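Local coordinates for ectoine dioxygenase (Sphingopyxis alaskensis, PDB 4MHR), which catalyses the iron- and 2-oxoglutarate-dependent hydroxylation of L-ectoine to 5-hydroxyectoine, an osmolyte that helps cells survive extreme osmotic stress, at residues F49-Y54 / V188-R194; A169-L175 / T243-C249. All coordinates share one frame; numbering follows the deposited sequence.

In the fold
The centre of contact 2 lies about 5 Å from the centre of the chain, deep in the core, whereas that of contact 1 lies about 13 Å away, and contact 1 mixes buried residues with exposed ones. Contact 2 pairs two neighbouring strands of the large antiparallel sheet through a regular backbone ladder with mostly apolar side chains. Contact 1 instead joins the end of helix 43-52 to the loop after strand 187-188, using backbone carbonyls near the helix end, a histidine ring and charged groups near the surface. The two meet directly: Gly53 O probably accepts a hydrogen bond from Asp248 N at 2.9 Å, where strand 54-57 runs alongside strand 244-248.

Contact 1: F49-Y54 / V188-R194; sequences FDRDGY and VIPGSHR
Val188 lays CG2 over one face of the Tyr54 ring, 4.2 Å from its centroid, a CH-pi contact, while Pro190 brings CB up to CE1 at the edge of the same ring. Val188 also packs close to the iron ligand His253. Pro190 and Gly191 are the central residues of a type II beta turn from Ile189 to Ser192, and Gly191 N donates a 3.0 Å bond to Asp52 O. This turn meets the C-terminal end of helix 43-52, where Gly53 takes positive phi. His193 lies within the 3-10 segment 192-194; its CG sits between backbone N and carbonyl carbon (chi1 68°), which turns the ring's edge to the carbonyls of Asp50 and Arg51 and one face to Gly53. Its NE2 bonds Asp50 O at 2.9 Å with the acceptor in the ring plane, and Gly53 CA lies 3.4 Å from the ring centroid, over the face. A leucine in place of His193 would probably leave Asp50 O without its NE2 donor and Gly53 without the flat surface it rests on. Finally, Arg194 extends toward Asp50, its NH2 forming a salt bridge with OD2 whose modelled spacing is doubtful, while a water bridges Arg194 NE and Arg51 O.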
loop_
_atom_site.group_PDB
_atom_site.type_symbol
_atom_site.label_atom_id
_atom_site.label_comp_id
_atom_site.label_asym_id
_atom_site.label_seq_id
_atom_site.Cartn_x
_atom_site.Cartn_y
_atom_site.Cartn_z
ATOM N N PHE A 49 14.940 -3.597 -0.401
ATOM C CA PHE A 49 13.691 -3.406 0.355
ATOM C C PHE A 49 14.011 -2.972 1.781
ATOM O O PHE A 49 13.430 -2.017 2.318
ATOM C CB PHE A 49 12.789 -4.664 0.416
ATOM C CG PHE A 49 11.413 -4.381 1.016
ATOM C CD1 PHE A 49 11.112 -4.732 2.338
ATOM C CD2 PHE A 49 10.447 -3.691 0.256
ATOM C CE1 PHE A 49 9.850 -4.418 2.869
ATOM C CE2 PHE A 49 9.202 -3.392 0.781
ATOM C CZ PHE A 49 8.901 -3.765 2.089
ATOM N N ASP A 50 14.972 -3.651 2.380
ATOM C CA ASP A 50 15.419 -3.331 3.737
ATOM C C ASP A 50 15.977 -1.907 3.828
ATOM O O ASP A 50 15.596 -1.188 4.687
ATOM C CB ASP A 50 16.480 -4.345 4.191
ATOM C CG ASP A 50 16.706 -4.289 5.650
ATOM O OD1 ASP A 50 16.111 -5.095 6.415
ATOM O OD2 ASP A 50 17.458 -3.400 6.013
ATOM N N ARG A 51 16.824 -1.500 2.888
ATOM C CA ARG A 51 17.518 -0.216 2.992
ATOM C C ARG A 51 16.573 0.928 2.520
ATOM O O ARG A 51 16.450 1.993 3.167
ATOM C CB ARG A 51 18.796 -0.288 2.144
ATOM C CG ARG A 51 19.520 1.016 1.821
ATOM C CD ARG A 51 20.686 0.784 0.791
ATOM N NE ARG A 51 20.261 0.393 -0.583
ATOM C CZ ARG A 51 20.467 -0.816 -1.179
ATOM N NH1 ARG A 51 21.104 -1.831 -0.596
ATOM N NH2 ARG A 51 20.005 -1.028 -2.395
ATOM N N ASP A 52 15.906 0.699 1.399
ATOM C CA ASP A 52 15.035 1.742 0.851
ATOM C C ASP A 52 13.617 1.757 1.307
ATOM O O ASP A 52 12.991 2.818 1.188
ATOM C CB ASP A 52 15.025 1.734 -0.656
ATOM C CG ASP A 52 16.430 2.025 -1.261
ATOM O OD1 ASP A 52 17.309 2.545 -0.556
ATOM O OD2 ASP A 52 16.620 1.701 -2.421
ATOM N N GLY A 53 13.092 0.608 1.753
ATOM C CA GLY A 53 11.658 0.497 2.061
ATOM C C GLY A 53 10.654 0.256 0.960
ATOM O O GLY A 53 9.423 0.276 1.212
ATOM N N TYR A 54 11.128 0.137 -0.267
ATOM C CA TYR A 54 10.277 -0.190 -1.418
ATOM C C TYR A 54 11.167 -0.945 -2.478
ATOM O O TYR A 54 12.356 -0.782 -2.474
ATOM C CB TYR A 54 9.706 1.113 -2.035
ATOM C CG TYR A 54 10.690 1.836 -2.887
ATOM C CD1 TYR A 54 11.690 2.639 -2.320
ATOM C CD2 TYR A 54 10.718 1.629 -4.249
ATOM C CE1 TYR A 54 12.643 3.297 -3.108
ATOM C CE2 TYR A 54 11.698 2.269 -5.050
ATOM C CZ TYR A 54 12.655 3.079 -4.452
ATOM O OH TYR A 54 13.594 3.667 -5.250
ATOM N N VAL A 188 8.009 8.556 -2.844
ATOM C CA VAL A 188 8.420 8.037 -1.552
ATOM C C VAL A 188 9.670 8.753 -1.138
ATOM O O VAL A 188 10.428 9.280 -2.009
ATOM C CB VAL A 188 8.601 6.503 -1.575
ATOM C CG1 VAL A 188 7.351 5.856 -2.092
ATOM C CG2 VAL A 188 9.813 6.057 -2.417
ATOM N N ILE A 189 9.888 8.808 0.177
ATOM C CA ILE A 189 11.185 9.227 0.728
ATOM C C ILE A 189 11.965 7.958 1.152
ATOM O O ILE A 189 11.672 7.342 2.222
ATOM C CB ILE A 189 10.968 10.179 1.909
ATOM C CG1 ILE A 189 10.240 11.457 1.425
ATOM C CG2 ILE A 189 12.295 10.546 2.559
ATOM C CD1 ILE A 189 9.916 12.416 2.565
ATOM N N PRO A 190 12.970 7.541 0.334
ATOM C CA PRO A 190 13.587 6.237 0.612
ATOM C C PRO A 190 14.373 6.218 1.941
ATOM O O PRO A 190 15.014 7.190 2.296
ATOM C CB PRO A 190 14.531 5.979 -0.588
ATOM C CG PRO A 190 14.398 7.156 -1.491
ATOM C CD PRO A 190 13.525 8.203 -0.863
ATOM N N GLY A 191 14.256 5.134 2.696
ATOM C CA GLY A 191 14.855 5.069 4.021
ATOM C C GLY A 191 14.036 5.685 5.134
ATOM O O GLY A 191 14.327 5.479 6.273
ATOM N N SER A 192 12.944 6.331 4.808
ATOM C CA SER A 192 12.095 6.955 5.796
ATOM C C SER A 192 11.346 5.984 6.667
ATOM O O SER A 192 10.932 6.284 7.789
ATOM C CB SER A 192 11.095 7.861 5.074
ATOM O OG SER A 192 10.119 7.203 4.263
ATOM N N HIS A 193 11.199 4.793 6.175
ATOM C CA HIS A 193 10.605 3.713 6.972
ATOM C C HIS A 193 11.316 3.291 8.269
ATOM O O HIS A 193 10.686 2.633 9.152
ATOM C CB HIS A 193 10.368 2.494 6.067
ATOM C CG HIS A 193 11.618 1.853 5.612
ATOM N ND1 HIS A 193 12.594 2.538 4.898
ATOM C CD2 HIS A 193 12.076 0.568 5.763
ATOM C CE1 HIS A 193 13.611 1.728 4.653
ATOM N NE2 HIS A 193 13.333 0.525 5.161
ATOM N N ARG A 194 12.566 3.698 8.417
ATOM C CA ARG A 194 13.315 3.397 9.590
ATOM C C ARG A 194 13.157 4.449 10.659
ATOM O O ARG A 194 13.794 4.317 11.708
ATOM C CB ARG A 194 14.816 3.284 9.277
ATOM C CG ARG A 194 15.192 1.930 8.715
ATOM C CD ARG A 194 16.715 1.722 8.710
ATOM N NE ARG A 194 16.971 0.531 7.906
ATOM C CZ ARG A 194 16.887 -0.683 8.404
ATOM N NH1 ARG A 194 16.564 -0.878 9.672
ATOM N NH2 ARG A 194 17.100 -1.693 7.652
HETATM O O HOH W 1 17.332 2.280 5.664
#

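Contact 2: A169-L175 / T243-C249; sequences ALSMSVL and TVILFDC
Ala169 O is gripped by two donors: the backbone Cys249 N, at 3.0 Å and tilted 32° from the carbonyl plane, and a water that also donates to Asp248 OD1. From this end, strands 169-175 and 244-248 run antiparallel as neighbours in the large sheet of the cupin fold; the iron ligands His152 and His253 lie on the smaller sheet. Their ladder continues with paired bonds between Ser171 and Phe247 and between Ser173 and Ile245, then closes with Leu175 N to Thr243 O at 2.9 Å. Between these rungs, at the non-hydrogen-bonded pairs, CA-H groups of Met172 and Val244 point to the carbonyl oxygens of Ile245 and Ser173. Asp248, paired with Leu170 where the side chains diverge, turns away from strand 169-175, and its OD2 forms a salt bridge with Arg26. At the far end, Leu175 and Thr243 lie side by side, Leu175 CD1 4.0 Å from Thr243 CB.

On the face bearing Met172, Val174, Val244 and Leu246, the extended Met172 chain runs alongside Leu246: Met172 SD lies 4.0 Å from Leu246 CG, and Met172 CB meets Val244 CG1. Helix 117-127 covers this face, with Leu119 and Ala123 against Met172 and Val122 against Leu246.

The other face looks toward the active site. Ser171 packs against Trp158, a residue important for ectoine stabilization, and the Phe247 ring meets that of His253, their planes at about 55°. Ser173 OG is bonded to Asn266 on strand 264-273. With its CG between the backbone N and the carbonyl carbon (chi1 60°), the Phe247 ring leans over the neighbouring strand 169-175, and Ser171 CB sits over one face of the ring, offset toward the rim, 3.8 Å from Phe247 CZ.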
loop_
_atom_site.group_PDB
_atom_site.type_symbol
_atom_site.label_atom_id
_atom_site.label_comp_id
_atom_site.label_asym_id
_atom_site.label_seq_id
_atom_site.Cartn_x
_atom_site.Cartn_y
_atom_site.Cartn_z
ATOM N N ALA A 169 3.786 -5.162 8.080
ATOM C CA ALA A 169 2.841 -5.125 6.980
ATOM C C ALA A 169 3.455 -4.434 5.803
ATOM O O ALA A 169 4.380 -3.610 5.937
ATOM C CB ALA A 169 1.528 -4.418 7.373
ATOM N N LEU A 170 2.944 -4.747 4.623
ATOM C CA LEU A 170 3.388 -4.034 3.445
ATOM C C LEU A 170 2.289 -3.820 2.439
ATOM O O LEU A 170 1.241 -4.559 2.434
ATOM C CB LEU A 170 4.523 -4.740 2.789
ATOM C CG LEU A 170 4.317 -6.123 2.283
ATOM C CD1 LEU A 170 3.709 -6.129 0.907
ATOM C CD2 LEU A 170 5.688 -6.726 2.117
ATOM N N SER A 171 2.495 -2.814 1.596
ATOM C CA SER A 171 1.529 -2.537 0.524
ATOM C C SER A 171 2.091 -2.871 -0.825
ATOM O O SER A 171 3.319 -2.711 -1.089
ATOM C CB SER A 171 1.152 -1.071 0.539
ATOM O OG SER A 171 0.634 -0.788 1.836
ATOM N N MET A 172 1.247 -3.422 -1.663
ATOM C CA MET A 172 1.580 -3.527 -3.083
ATOM C C MET A 172 0.627 -2.746 -4.012
ATOM O O MET A 172 -0.606 -2.900 -3.923
ATOM C CB MET A 172 1.555 -4.952 -3.499
ATOM C CG MET A 172 2.293 -5.840 -2.594
ATOM S SD MET A 172 2.754 -7.343 -3.446
ATOM C CE MET A 172 3.245 -8.258 -2.030
ATOM N N SER A 173 1.191 -1.888 -4.882
ATOM C CA SER A 173 0.429 -1.118 -5.864
ATOM C C SER A 173 0.658 -1.753 -7.225
ATOM O O SER A 173 1.783 -1.761 -7.717
ATOM C CB SER A 173 0.822 0.364 -5.826
ATOM O OG SER A 173 0.039 1.070 -6.800
ATOM N N VAL A 174 -0.359 -2.404 -7.798
ATOM C CA VAL A 174 -0.254 -2.968 -9.158
ATOM C C VAL A 174 -0.794 -1.921 -10.123
ATOM O O VAL A 174 -1.995 -1.583 -10.076
ATOM C CB VAL A 174 -1.146 -4.203 -9.269
ATOM C CG1 VAL A 174 -1.089 -4.839 -10.631
ATOM C CG2 VAL A 174 -0.863 -5.151 -8.174
ATOM N N LEU A 175 0.082 -1.369 -10.945
ATOM C CA LEU A 175 -0.303 -0.272 -11.863
ATOM C C LEU A 175 -1.194 -0.789 -13.006
ATOM O O LEU A 175 -0.924 -1.819 -13.594
ATOM C CB LEU A 175 0.895 0.434 -12.449
ATOM C CG LEU A 175 1.934 0.922 -11.463
ATOM C CD1 LEU A 175 2.984 1.670 -12.270
ATOM C CD2 LEU A 175 1.361 1.798 -10.376
ATOM N N THR A 243 3.225 -3.365 -13.696
ATOM C CA THR A 243 4.316 -3.044 -12.722
ATOM C C THR A 243 3.799 -3.009 -11.299
ATOM O O THR A 243 2.703 -2.511 -11.053
ATOM C CB THR A 243 5.012 -1.679 -13.046
ATOM O OG1 THR A 243 5.542 -1.702 -14.366
ATOM C CG2 THR A 243 6.161 -1.348 -12.052
ATOM N N VAL A 244 4.559 -3.596 -10.363
ATOM C CA VAL A 244 4.153 -3.650 -8.963
ATOM C C VAL A 244 5.129 -2.919 -8.121
ATOM O O VAL A 244 6.352 -3.143 -8.241
ATOM C CB VAL A 244 4.029 -5.067 -8.440
ATOM C CG1 VAL A 244 3.350 -5.083 -7.048
ATOM C CG2 VAL A 244 3.159 -5.883 -9.361
ATOM N N ILE A 245 4.631 -1.972 -7.354
ATOM C CA ILE A 245 5.462 -1.143 -6.467
ATOM C C ILE A 245 5.161 -1.659 -5.072
ATOM O O ILE A 245 3.982 -1.702 -4.669
ATOM C CB ILE A 245 5.170 0.367 -6.556
ATOM C CG1 ILE A 245 5.489 0.852 -7.958
ATOM C CG2 ILE A 245 6.063 1.095 -5.608
ATOM C CD1 ILE A 245 4.993 2.249 -8.184
ATOM N N LEU A 246 6.182 -2.191 -4.388
ATOM C CA LEU A 246 5.947 -2.795 -3.051
ATOM C C LEU A 246 6.567 -1.851 -2.015
ATOM O O LEU A 246 7.729 -1.404 -2.180
ATOM C CB LEU A 246 6.677 -4.081 -2.873
ATOM C CG LEU A 246 6.197 -5.372 -3.437
ATOM C CD1 LEU A 246 6.489 -5.381 -4.925
ATOM C CD2 LEU A 246 6.883 -6.502 -2.732
ATOM N N PHE A 247 5.843 -1.546 -0.963
ATOM C CA PHE A 247 6.417 -0.654 0.060
ATOM C C PHE A 247 6.038 -1.002 1.487
ATOM O O PHE A 247 4.915 -1.477 1.770
ATOM C CB PHE A 247 6.249 0.810 -0.306
ATOM C CG PHE A 247 4.850 1.293 -0.478
ATOM C CD1 PHE A 247 4.193 1.129 -1.673
ATOM C CD2 PHE A 247 4.189 1.984 0.563
ATOM C CE1 PHE A 247 2.887 1.595 -1.848
ATOM C CE2 PHE A 247 2.878 2.483 0.400
ATOM C CZ PHE A 247 2.227 2.319 -0.814
ATOM N N ASP A 248 7.031 -0.832 2.375
ATOM C CA ASP A 248 6.890 -1.052 3.799
ATOM C C ASP A 248 5.788 -0.163 4.358
ATOM O O ASP A 248 5.622 1.010 3.952
ATOM C CB ASP A 248 8.194 -0.756 4.494
ATOM C CG ASP A 248 8.109 -0.933 5.997
ATOM O OD1 ASP A 248 8.166 -2.094 6.479
ATOM O OD2 ASP A 248 7.992 0.108 6.685
ATOM N N CYS A 249 5.055 -0.720 5.307
ATOM C CA CYS A 249 3.988 -0.004 5.969
ATOM C C CYS A 249 4.313 1.377 6.534
ATOM O O CYS A 249 3.446 2.246 6.522
ATOM C CB CYS A 249 3.404 -0.856 7.110
ATOM S SG CYS A 249 4.537 -1.192 8.459
HETATM O O HOH W 2 7.181 -4.193 5.187
#